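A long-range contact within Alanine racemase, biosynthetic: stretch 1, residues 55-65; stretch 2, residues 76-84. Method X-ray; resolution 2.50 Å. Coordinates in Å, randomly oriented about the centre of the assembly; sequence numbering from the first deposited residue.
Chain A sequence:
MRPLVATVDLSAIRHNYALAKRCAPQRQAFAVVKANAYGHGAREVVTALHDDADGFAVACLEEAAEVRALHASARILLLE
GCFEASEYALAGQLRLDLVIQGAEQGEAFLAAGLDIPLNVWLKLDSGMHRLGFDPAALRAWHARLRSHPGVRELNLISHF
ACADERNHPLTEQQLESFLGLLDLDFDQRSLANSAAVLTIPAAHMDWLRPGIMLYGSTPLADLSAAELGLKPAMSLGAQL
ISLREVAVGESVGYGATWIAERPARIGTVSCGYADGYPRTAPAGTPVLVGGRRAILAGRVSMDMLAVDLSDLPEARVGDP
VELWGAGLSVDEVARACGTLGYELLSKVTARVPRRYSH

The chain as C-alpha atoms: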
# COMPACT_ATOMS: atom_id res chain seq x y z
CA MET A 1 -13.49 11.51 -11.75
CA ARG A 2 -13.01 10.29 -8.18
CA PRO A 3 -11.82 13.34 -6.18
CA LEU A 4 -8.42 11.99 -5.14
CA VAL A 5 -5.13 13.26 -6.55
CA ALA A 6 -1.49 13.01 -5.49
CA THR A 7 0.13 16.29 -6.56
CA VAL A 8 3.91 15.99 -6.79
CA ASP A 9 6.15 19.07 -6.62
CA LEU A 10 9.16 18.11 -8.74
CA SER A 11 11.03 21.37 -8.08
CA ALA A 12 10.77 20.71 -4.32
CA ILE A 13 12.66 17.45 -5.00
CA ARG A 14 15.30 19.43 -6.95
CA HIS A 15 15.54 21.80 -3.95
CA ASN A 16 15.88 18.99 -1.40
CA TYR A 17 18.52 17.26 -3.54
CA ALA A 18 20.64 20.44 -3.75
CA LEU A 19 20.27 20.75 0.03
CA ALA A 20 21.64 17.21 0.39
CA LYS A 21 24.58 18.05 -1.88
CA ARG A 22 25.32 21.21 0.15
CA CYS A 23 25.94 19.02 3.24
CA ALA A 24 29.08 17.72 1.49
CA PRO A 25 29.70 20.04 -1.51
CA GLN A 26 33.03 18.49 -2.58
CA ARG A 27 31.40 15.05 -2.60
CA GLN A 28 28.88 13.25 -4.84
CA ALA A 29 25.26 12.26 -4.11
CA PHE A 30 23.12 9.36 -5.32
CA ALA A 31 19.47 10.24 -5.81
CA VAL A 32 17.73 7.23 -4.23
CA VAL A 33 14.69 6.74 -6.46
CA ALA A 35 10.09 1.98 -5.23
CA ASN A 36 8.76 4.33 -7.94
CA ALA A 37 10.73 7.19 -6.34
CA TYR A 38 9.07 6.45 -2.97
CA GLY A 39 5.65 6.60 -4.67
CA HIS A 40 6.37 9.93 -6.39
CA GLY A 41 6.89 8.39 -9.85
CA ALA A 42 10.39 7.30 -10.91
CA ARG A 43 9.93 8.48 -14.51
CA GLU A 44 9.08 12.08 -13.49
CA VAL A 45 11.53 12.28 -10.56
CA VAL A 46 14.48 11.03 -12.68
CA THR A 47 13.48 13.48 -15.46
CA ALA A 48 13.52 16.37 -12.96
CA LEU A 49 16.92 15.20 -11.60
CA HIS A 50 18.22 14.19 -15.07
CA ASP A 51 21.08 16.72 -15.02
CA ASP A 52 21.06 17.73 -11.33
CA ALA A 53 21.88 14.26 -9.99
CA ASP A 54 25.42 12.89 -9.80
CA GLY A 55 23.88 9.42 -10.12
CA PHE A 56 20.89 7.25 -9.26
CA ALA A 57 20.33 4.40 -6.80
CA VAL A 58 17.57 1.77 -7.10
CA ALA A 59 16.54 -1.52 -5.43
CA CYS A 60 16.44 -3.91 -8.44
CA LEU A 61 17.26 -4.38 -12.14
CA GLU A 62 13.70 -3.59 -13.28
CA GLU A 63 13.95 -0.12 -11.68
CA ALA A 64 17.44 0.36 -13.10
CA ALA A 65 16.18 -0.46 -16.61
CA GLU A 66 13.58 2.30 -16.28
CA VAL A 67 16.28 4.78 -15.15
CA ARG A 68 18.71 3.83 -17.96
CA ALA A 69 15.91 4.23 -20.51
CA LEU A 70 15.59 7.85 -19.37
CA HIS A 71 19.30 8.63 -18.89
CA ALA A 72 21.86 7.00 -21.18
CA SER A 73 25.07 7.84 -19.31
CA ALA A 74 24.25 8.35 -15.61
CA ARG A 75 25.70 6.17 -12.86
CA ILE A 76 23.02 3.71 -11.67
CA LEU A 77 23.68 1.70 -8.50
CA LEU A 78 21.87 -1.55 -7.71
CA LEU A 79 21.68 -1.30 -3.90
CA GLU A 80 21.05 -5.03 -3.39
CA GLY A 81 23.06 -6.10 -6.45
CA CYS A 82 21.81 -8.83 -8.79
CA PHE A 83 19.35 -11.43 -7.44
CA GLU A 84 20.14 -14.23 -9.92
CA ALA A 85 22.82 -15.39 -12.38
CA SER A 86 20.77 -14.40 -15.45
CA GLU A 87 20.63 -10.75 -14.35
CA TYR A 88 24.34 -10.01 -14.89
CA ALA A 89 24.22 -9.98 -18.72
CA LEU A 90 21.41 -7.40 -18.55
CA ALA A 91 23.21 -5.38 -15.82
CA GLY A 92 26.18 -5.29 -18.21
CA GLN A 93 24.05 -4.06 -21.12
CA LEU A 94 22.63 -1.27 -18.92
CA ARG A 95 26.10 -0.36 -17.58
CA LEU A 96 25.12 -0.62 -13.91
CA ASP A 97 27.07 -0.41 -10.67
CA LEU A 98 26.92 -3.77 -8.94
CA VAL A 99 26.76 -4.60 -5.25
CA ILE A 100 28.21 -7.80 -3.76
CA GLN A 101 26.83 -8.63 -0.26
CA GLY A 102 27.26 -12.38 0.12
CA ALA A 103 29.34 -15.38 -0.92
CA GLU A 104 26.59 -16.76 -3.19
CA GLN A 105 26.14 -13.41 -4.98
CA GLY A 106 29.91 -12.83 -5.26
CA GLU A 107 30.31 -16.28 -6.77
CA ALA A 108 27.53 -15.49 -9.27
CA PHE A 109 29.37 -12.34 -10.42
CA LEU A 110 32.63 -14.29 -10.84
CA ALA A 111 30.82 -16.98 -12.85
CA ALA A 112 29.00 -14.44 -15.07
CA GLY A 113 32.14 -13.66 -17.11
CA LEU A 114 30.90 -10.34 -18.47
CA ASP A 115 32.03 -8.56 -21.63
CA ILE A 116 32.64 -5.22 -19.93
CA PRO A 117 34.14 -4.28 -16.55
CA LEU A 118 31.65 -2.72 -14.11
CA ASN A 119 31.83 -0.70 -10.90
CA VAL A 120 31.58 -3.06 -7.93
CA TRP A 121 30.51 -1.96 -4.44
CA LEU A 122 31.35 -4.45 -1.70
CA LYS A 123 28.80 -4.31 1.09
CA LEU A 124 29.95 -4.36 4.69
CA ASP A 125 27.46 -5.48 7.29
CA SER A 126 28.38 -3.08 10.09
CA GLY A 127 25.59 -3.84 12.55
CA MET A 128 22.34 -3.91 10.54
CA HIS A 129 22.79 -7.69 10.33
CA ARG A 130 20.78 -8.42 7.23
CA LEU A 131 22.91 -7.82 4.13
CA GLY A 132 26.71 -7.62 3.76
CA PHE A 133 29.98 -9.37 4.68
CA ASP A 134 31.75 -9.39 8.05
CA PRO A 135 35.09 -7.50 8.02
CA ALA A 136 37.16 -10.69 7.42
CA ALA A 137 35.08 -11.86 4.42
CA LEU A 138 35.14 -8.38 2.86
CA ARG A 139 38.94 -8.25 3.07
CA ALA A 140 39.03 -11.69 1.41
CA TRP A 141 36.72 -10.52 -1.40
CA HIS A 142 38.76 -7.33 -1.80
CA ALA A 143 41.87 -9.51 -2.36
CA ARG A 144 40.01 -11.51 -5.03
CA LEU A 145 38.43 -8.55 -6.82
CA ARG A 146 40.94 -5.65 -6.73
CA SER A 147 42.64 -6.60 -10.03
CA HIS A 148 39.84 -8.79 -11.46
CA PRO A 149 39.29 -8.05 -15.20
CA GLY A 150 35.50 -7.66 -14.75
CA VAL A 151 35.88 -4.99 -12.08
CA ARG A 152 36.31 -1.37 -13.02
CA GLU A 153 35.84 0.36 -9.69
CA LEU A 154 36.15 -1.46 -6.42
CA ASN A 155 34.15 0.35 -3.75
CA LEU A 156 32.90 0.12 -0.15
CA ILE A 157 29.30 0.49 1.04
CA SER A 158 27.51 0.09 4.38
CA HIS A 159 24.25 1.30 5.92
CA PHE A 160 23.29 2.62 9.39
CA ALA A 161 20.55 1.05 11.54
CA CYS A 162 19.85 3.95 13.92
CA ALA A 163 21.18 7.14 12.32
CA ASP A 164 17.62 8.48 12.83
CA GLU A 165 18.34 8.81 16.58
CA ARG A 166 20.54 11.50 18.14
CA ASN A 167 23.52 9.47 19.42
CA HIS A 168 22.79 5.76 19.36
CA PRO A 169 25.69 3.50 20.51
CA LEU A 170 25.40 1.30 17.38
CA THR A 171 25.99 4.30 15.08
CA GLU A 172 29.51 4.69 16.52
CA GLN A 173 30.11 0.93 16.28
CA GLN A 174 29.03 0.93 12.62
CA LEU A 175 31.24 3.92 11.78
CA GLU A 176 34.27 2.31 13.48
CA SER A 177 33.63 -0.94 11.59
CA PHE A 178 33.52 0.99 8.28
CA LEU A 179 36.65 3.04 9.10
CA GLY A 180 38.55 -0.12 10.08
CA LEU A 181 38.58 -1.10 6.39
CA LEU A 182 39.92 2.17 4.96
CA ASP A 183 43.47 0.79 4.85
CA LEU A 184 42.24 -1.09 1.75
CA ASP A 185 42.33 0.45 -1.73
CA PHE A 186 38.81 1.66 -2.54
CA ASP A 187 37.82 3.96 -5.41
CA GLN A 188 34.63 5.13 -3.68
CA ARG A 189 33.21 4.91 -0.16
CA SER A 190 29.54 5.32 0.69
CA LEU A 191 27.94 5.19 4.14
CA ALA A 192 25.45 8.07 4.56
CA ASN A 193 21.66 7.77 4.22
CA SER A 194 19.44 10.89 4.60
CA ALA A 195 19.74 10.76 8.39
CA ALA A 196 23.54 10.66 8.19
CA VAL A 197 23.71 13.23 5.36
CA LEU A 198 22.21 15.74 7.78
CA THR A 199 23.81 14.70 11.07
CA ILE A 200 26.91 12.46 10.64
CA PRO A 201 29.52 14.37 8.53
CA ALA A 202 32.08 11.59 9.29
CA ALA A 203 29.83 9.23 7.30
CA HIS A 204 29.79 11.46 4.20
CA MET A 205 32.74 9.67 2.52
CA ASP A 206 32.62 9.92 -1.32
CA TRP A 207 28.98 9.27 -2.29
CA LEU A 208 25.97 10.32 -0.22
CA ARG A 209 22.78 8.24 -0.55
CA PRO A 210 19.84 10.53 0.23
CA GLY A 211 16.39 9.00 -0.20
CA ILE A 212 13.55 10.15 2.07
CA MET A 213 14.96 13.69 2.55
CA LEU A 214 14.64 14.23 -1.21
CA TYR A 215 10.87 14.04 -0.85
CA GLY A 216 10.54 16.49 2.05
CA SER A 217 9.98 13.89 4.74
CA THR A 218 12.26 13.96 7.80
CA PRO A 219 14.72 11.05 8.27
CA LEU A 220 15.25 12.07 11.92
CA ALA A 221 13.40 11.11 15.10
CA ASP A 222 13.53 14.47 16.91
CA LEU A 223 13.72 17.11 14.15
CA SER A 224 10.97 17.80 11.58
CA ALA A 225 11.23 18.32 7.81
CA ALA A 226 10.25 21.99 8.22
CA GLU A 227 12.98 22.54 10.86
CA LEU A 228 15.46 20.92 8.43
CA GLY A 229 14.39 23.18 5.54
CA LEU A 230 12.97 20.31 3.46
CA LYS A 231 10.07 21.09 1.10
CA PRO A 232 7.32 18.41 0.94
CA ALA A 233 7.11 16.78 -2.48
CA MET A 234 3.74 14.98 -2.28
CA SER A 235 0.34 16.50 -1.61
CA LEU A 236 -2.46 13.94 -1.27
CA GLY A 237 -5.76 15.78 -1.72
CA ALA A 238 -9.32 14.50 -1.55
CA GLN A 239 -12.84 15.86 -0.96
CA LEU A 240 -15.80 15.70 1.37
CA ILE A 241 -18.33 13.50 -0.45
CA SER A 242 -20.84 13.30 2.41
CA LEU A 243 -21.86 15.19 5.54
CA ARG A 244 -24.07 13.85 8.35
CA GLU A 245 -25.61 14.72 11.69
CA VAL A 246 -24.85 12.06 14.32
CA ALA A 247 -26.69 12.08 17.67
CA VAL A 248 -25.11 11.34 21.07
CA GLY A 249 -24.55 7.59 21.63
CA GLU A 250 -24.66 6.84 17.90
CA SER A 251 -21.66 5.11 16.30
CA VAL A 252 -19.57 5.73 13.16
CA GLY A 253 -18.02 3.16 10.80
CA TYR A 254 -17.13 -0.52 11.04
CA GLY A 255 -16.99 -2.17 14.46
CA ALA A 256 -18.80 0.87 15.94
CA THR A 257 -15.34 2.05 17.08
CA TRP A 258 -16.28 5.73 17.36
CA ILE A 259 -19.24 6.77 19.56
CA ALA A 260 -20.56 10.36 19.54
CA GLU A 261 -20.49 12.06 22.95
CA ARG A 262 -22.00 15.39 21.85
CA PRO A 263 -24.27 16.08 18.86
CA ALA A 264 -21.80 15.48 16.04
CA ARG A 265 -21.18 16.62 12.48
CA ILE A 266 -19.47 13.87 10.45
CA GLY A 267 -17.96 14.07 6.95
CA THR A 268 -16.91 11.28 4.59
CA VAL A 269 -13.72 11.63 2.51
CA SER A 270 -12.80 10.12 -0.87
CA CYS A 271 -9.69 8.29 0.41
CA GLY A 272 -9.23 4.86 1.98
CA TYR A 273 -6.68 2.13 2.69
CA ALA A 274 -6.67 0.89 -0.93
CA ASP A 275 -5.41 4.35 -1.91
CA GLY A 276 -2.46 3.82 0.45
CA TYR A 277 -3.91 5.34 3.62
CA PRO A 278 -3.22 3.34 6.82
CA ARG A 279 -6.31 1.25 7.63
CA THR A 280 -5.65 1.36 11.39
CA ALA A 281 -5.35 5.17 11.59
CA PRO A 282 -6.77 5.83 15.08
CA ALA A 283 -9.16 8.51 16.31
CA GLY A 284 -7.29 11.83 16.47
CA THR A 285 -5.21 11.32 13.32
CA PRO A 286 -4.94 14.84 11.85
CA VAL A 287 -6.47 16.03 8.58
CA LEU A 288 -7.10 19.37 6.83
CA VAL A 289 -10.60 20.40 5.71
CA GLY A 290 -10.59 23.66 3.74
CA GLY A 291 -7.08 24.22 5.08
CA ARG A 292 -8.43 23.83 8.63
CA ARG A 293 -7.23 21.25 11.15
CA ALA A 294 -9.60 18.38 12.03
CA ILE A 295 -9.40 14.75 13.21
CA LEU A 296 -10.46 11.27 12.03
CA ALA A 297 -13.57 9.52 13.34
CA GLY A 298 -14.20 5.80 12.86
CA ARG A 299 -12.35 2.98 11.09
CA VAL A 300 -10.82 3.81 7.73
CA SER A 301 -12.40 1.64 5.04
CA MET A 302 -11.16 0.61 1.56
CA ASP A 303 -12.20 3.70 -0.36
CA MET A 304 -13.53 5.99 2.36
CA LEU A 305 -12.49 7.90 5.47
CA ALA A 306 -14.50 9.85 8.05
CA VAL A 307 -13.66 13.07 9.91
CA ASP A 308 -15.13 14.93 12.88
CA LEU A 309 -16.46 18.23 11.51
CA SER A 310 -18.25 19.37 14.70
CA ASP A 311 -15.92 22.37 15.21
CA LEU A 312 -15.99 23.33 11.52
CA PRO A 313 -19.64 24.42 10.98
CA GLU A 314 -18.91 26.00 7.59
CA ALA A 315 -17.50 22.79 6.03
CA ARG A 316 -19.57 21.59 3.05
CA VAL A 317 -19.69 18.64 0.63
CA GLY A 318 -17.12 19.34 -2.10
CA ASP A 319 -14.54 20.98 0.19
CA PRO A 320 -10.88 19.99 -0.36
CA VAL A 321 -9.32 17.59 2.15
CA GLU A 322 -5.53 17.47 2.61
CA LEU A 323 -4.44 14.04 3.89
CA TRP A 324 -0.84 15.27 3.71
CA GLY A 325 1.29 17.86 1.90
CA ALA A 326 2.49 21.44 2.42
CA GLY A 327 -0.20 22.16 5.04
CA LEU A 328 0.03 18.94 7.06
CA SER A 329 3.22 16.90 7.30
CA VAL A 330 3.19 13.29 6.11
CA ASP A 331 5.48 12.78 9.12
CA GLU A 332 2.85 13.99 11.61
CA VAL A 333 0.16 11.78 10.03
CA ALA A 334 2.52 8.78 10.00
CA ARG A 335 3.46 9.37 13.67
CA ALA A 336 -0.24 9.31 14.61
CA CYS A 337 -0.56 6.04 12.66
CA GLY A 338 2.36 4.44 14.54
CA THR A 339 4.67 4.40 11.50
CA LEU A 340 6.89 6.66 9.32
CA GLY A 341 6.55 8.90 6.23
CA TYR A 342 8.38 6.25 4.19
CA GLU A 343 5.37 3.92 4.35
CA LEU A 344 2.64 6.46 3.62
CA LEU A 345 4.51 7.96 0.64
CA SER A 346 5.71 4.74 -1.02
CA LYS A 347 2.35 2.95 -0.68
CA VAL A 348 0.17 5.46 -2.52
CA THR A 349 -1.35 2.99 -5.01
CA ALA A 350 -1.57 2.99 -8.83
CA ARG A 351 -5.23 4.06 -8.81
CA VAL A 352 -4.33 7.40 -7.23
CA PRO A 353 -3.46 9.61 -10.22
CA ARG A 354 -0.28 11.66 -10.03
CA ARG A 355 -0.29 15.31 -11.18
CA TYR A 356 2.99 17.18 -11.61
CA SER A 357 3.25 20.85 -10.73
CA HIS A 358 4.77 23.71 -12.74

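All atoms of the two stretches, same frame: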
# COMPACT_ATOMS: atom_id res chain seq x y z
N GLY A 55 24.20 10.79 -9.75
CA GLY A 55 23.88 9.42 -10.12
C GLY A 55 22.58 8.99 -9.48
O GLY A 55 21.98 9.74 -8.72
N PHE A 56 22.15 7.77 -9.78
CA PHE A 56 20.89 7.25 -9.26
C PHE A 56 21.09 5.91 -8.56
O PHE A 56 21.92 5.10 -8.98
CB PHE A 56 19.86 7.10 -10.38
CG PHE A 56 19.48 8.40 -11.02
CD1 PHE A 56 18.53 9.23 -10.43
CD2 PHE A 56 20.07 8.79 -12.22
CE1 PHE A 56 18.18 10.43 -11.02
CE2 PHE A 56 19.72 10.00 -12.81
CZ PHE A 56 18.77 10.82 -12.21
N ALA A 57 20.33 5.69 -7.50
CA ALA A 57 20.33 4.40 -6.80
C ALA A 57 18.92 3.80 -6.76
O ALA A 57 17.94 4.49 -6.45
CB ALA A 57 20.89 4.56 -5.39
N VAL A 58 18.84 2.51 -7.10
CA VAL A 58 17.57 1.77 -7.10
C VAL A 58 17.71 0.42 -6.37
O VAL A 58 18.81 0.03 -6.00
CB VAL A 58 17.05 1.54 -8.54
CG1 VAL A 58 16.61 2.86 -9.18
CG2 VAL A 58 18.09 0.82 -9.40
N ALA A 59 16.58 -0.27 -6.19
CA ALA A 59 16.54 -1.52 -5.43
C ALA A 59 16.67 -2.82 -6.26
O ALA A 59 16.95 -3.89 -5.70
CB ALA A 59 15.27 -1.56 -4.59
N CYS A 60 16.45 -2.73 -7.57
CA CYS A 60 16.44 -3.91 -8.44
C CYS A 60 16.67 -3.54 -9.90
O CYS A 60 16.62 -2.36 -10.26
CB CYS A 60 15.13 -4.70 -8.29
SG CYS A 60 13.66 -3.79 -8.81
N LEU A 61 16.91 -4.56 -10.73
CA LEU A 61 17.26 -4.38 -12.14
C LEU A 61 16.13 -3.75 -12.95
O LEU A 61 16.38 -2.93 -13.85
CB LEU A 61 17.66 -5.73 -12.75
CG LEU A 61 18.20 -5.82 -14.19
CD1 LEU A 61 19.64 -5.35 -14.28
CD2 LEU A 61 18.09 -7.25 -14.69
N GLU A 62 14.89 -4.13 -12.63
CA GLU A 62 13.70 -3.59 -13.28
C GLU A 62 13.67 -2.06 -13.16
O GLU A 62 13.46 -1.36 -14.16
CB GLU A 62 12.42 -4.19 -12.68
CG GLU A 62 12.21 -5.68 -12.93
CD GLU A 62 12.94 -6.58 -11.93
OE1 GLU A 62 12.60 -7.78 -11.87
OE2 GLU A 62 13.85 -6.11 -11.22
N GLU A 63 13.90 -1.56 -11.95
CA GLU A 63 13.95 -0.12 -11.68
C GLU A 63 15.10 0.55 -12.41
O GLU A 63 14.95 1.64 -12.96
CB GLU A 63 14.07 0.16 -10.19
CG GLU A 63 12.80 -0.13 -9.41
CD GLU A 63 12.98 0.07 -7.92
OE1 GLU A 63 14.12 0.35 -7.48
OE2 GLU A 63 11.98 -0.06 -7.19
N ALA A 64 16.25 -0.13 -12.42
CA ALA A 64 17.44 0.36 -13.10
C ALA A 64 17.22 0.49 -14.61
O ALA A 64 17.69 1.45 -15.23
CB ALA A 64 18.63 -0.55 -12.81
N ALA A 65 16.48 -0.46 -15.18
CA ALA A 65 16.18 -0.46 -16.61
C ALA A 65 15.35 0.76 -16.99
O ALA A 65 15.57 1.37 -18.04
CB ALA A 65 15.47 -1.74 -17.02
N ILE A 76 24.16 4.35 -12.33
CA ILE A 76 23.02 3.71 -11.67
C ILE A 76 23.52 2.56 -10.78
O ILE A 76 24.11 1.60 -11.25
CB ILE A 76 21.96 3.18 -12.68
CG1 ILE A 76 21.53 4.27 -13.67
CG2 ILE A 76 20.75 2.64 -11.93
CD1 ILE A 76 20.78 3.76 -14.87
N LEU A 77 23.27 2.69 -9.48
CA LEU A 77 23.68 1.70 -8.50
C LEU A 77 22.53 0.76 -8.13
O LEU A 77 21.46 1.21 -7.75
CB LEU A 77 24.19 2.41 -7.24
CG LEU A 77 24.47 1.56 -6.00
CD1 LEU A 77 25.61 0.60 -6.26
CD2 LEU A 77 24.77 2.46 -4.82
N LEU A 78 22.77 -0.54 -8.26
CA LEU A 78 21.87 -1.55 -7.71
C LEU A 78 22.24 -1.75 -6.24
O LEU A 78 23.28 -2.33 -5.94
CB LEU A 78 22.00 -2.87 -8.46
CG LEU A 78 21.64 -3.00 -9.94
CD1 LEU A 78 22.16 -4.33 -10.48
CD2 LEU A 78 20.14 -2.87 -10.18
N LEU A 79 21.39 -1.27 -5.34
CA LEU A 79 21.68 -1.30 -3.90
C LEU A 79 21.82 -2.71 -3.34
O LEU A 79 22.64 -2.94 -2.45
CB LEU A 79 20.62 -0.51 -3.12
CG LEU A 79 20.60 1.00 -3.32
CD1 LEU A 79 19.29 1.61 -2.83
CD2 LEU A 79 21.79 1.68 -2.65
N GLU A 80 21.03 -3.64 -3.85
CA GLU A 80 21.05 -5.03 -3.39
C GLU A 80 21.81 -5.94 -4.35
O GLU A 80 21.88 -7.15 -4.14
CB GLU A 80 19.63 -5.56 -3.19
CG GLU A 80 18.82 -4.82 -2.13
CD GLU A 80 17.35 -5.19 -2.16
OE1 GLU A 80 17.04 -6.39 -2.36
OE2 GLU A 80 16.50 -4.29 -1.97
N GLY A 81 22.39 -5.35 -5.39
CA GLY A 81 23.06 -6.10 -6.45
C GLY A 81 22.08 -6.93 -7.27
O GLY A 81 20.87 -6.68 -7.26
N CYS A 82 22.62 -7.92 -7.98
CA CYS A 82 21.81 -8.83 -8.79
C CYS A 82 21.29 -10.00 -7.95
O CYS A 82 22.02 -10.56 -7.13
CB CYS A 82 22.63 -9.36 -9.98
SG CYS A 82 23.08 -8.10 -11.19
N PHE A 83 20.03 -10.37 -8.19
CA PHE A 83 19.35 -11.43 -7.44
C PHE A 83 19.61 -12.83 -7.98
O PHE A 83 19.55 -13.80 -7.22
CB PHE A 83 17.84 -11.17 -7.41
CG PHE A 83 17.45 -9.94 -6.65
CD1 PHE A 83 17.35 -9.97 -5.26
CD2 PHE A 83 17.18 -8.75 -7.32
CE1 PHE A 83 16.99 -8.83 -4.56
CE2 PHE A 83 16.83 -7.61 -6.61
CZ PHE A 83 16.73 -7.65 -5.23
N GLU A 84 19.86 -12.94 -9.28
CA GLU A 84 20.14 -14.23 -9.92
C GLU A 84 21.17 -14.14 -11.04
O GLU A 84 21.39 -13.06 -11.61
CB GLU A 84 18.85 -14.91 -10.41
CG GLU A 84 18.00 -14.11 -11.39
CD GLU A 84 16.74 -14.84 -11.83
OE1 GLU A 84 16.76 -16.09 -11.95
OE2 GLU A 84 15.71 -14.16 -12.07
O HOH W 1 19.73 -4.18 -6.32

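Two neighbouring parallel strands, one ending at Val58, the other at Leu78, form the backbone of this contact, and the helix that begins at Leu61 folds back over one face of the pair, running nearly antiparallel to the strand that ends at Leu78. Three nearly linear hydrogen bonds fix the register: Leu77 N to Phe56 O (2.8 Å), Val58 N to Leu77 O (3.0 Å) and Leu79 N to Val58 O (3.0 Å). Side chains alternate across the sheet. Ala57 and Leu77 share one face, where Ala57 CB lies 4.4 Å from Leu77 CB and 4.1 Å from Leu79 CD2; Leu79, m at chi1 and t at chi2, extends its branched end to the small alanine.

Phe56, Val58, Ile76 and Leu78 occupy the other face. Phe56 (chi1 m) leads its ring away from stretch 2, whereas Val58, also m, sets CG2 4.1 Å from Ile76 CG2 and 4.3 Å from Leu78 CD2. Leu78 adopts the extended m, t rotamer, which carries its end closer to stretch 1: CD2 reaches 3.5 Å from Cys60 C and 3.8 Å from Ala64 CB. Ile76, likewise m, t, places CG2 3.9 Å from Ala64 CB and CD1 3.9 Å from Ala64 O. Ala64 points toward the strand, and its single methyl lets the helix backbone pack close to these branched residues.

Beyond the strands, Cys60 occupies the N-cap position. Its chi1 is p, and CB meets the edge of the Phe83 ring at CE2 (3.8 Å); Phe83 is m at chi1. Glu63, m then t, reaches back from the first helical turn so that OE1 accepts a hydrogen bond from Ala59 N (2.8 Å), joining the loop before the helix to its first turn. A water accepts from Glu80 N (2.8 Å) and donates a weak bond to Ala59 O (2.9 Å), bridging the stretches. The two stretches bury 610 Å² against each other, both sides summed, most of it on alanine, valine, leucine and isoleucine residues.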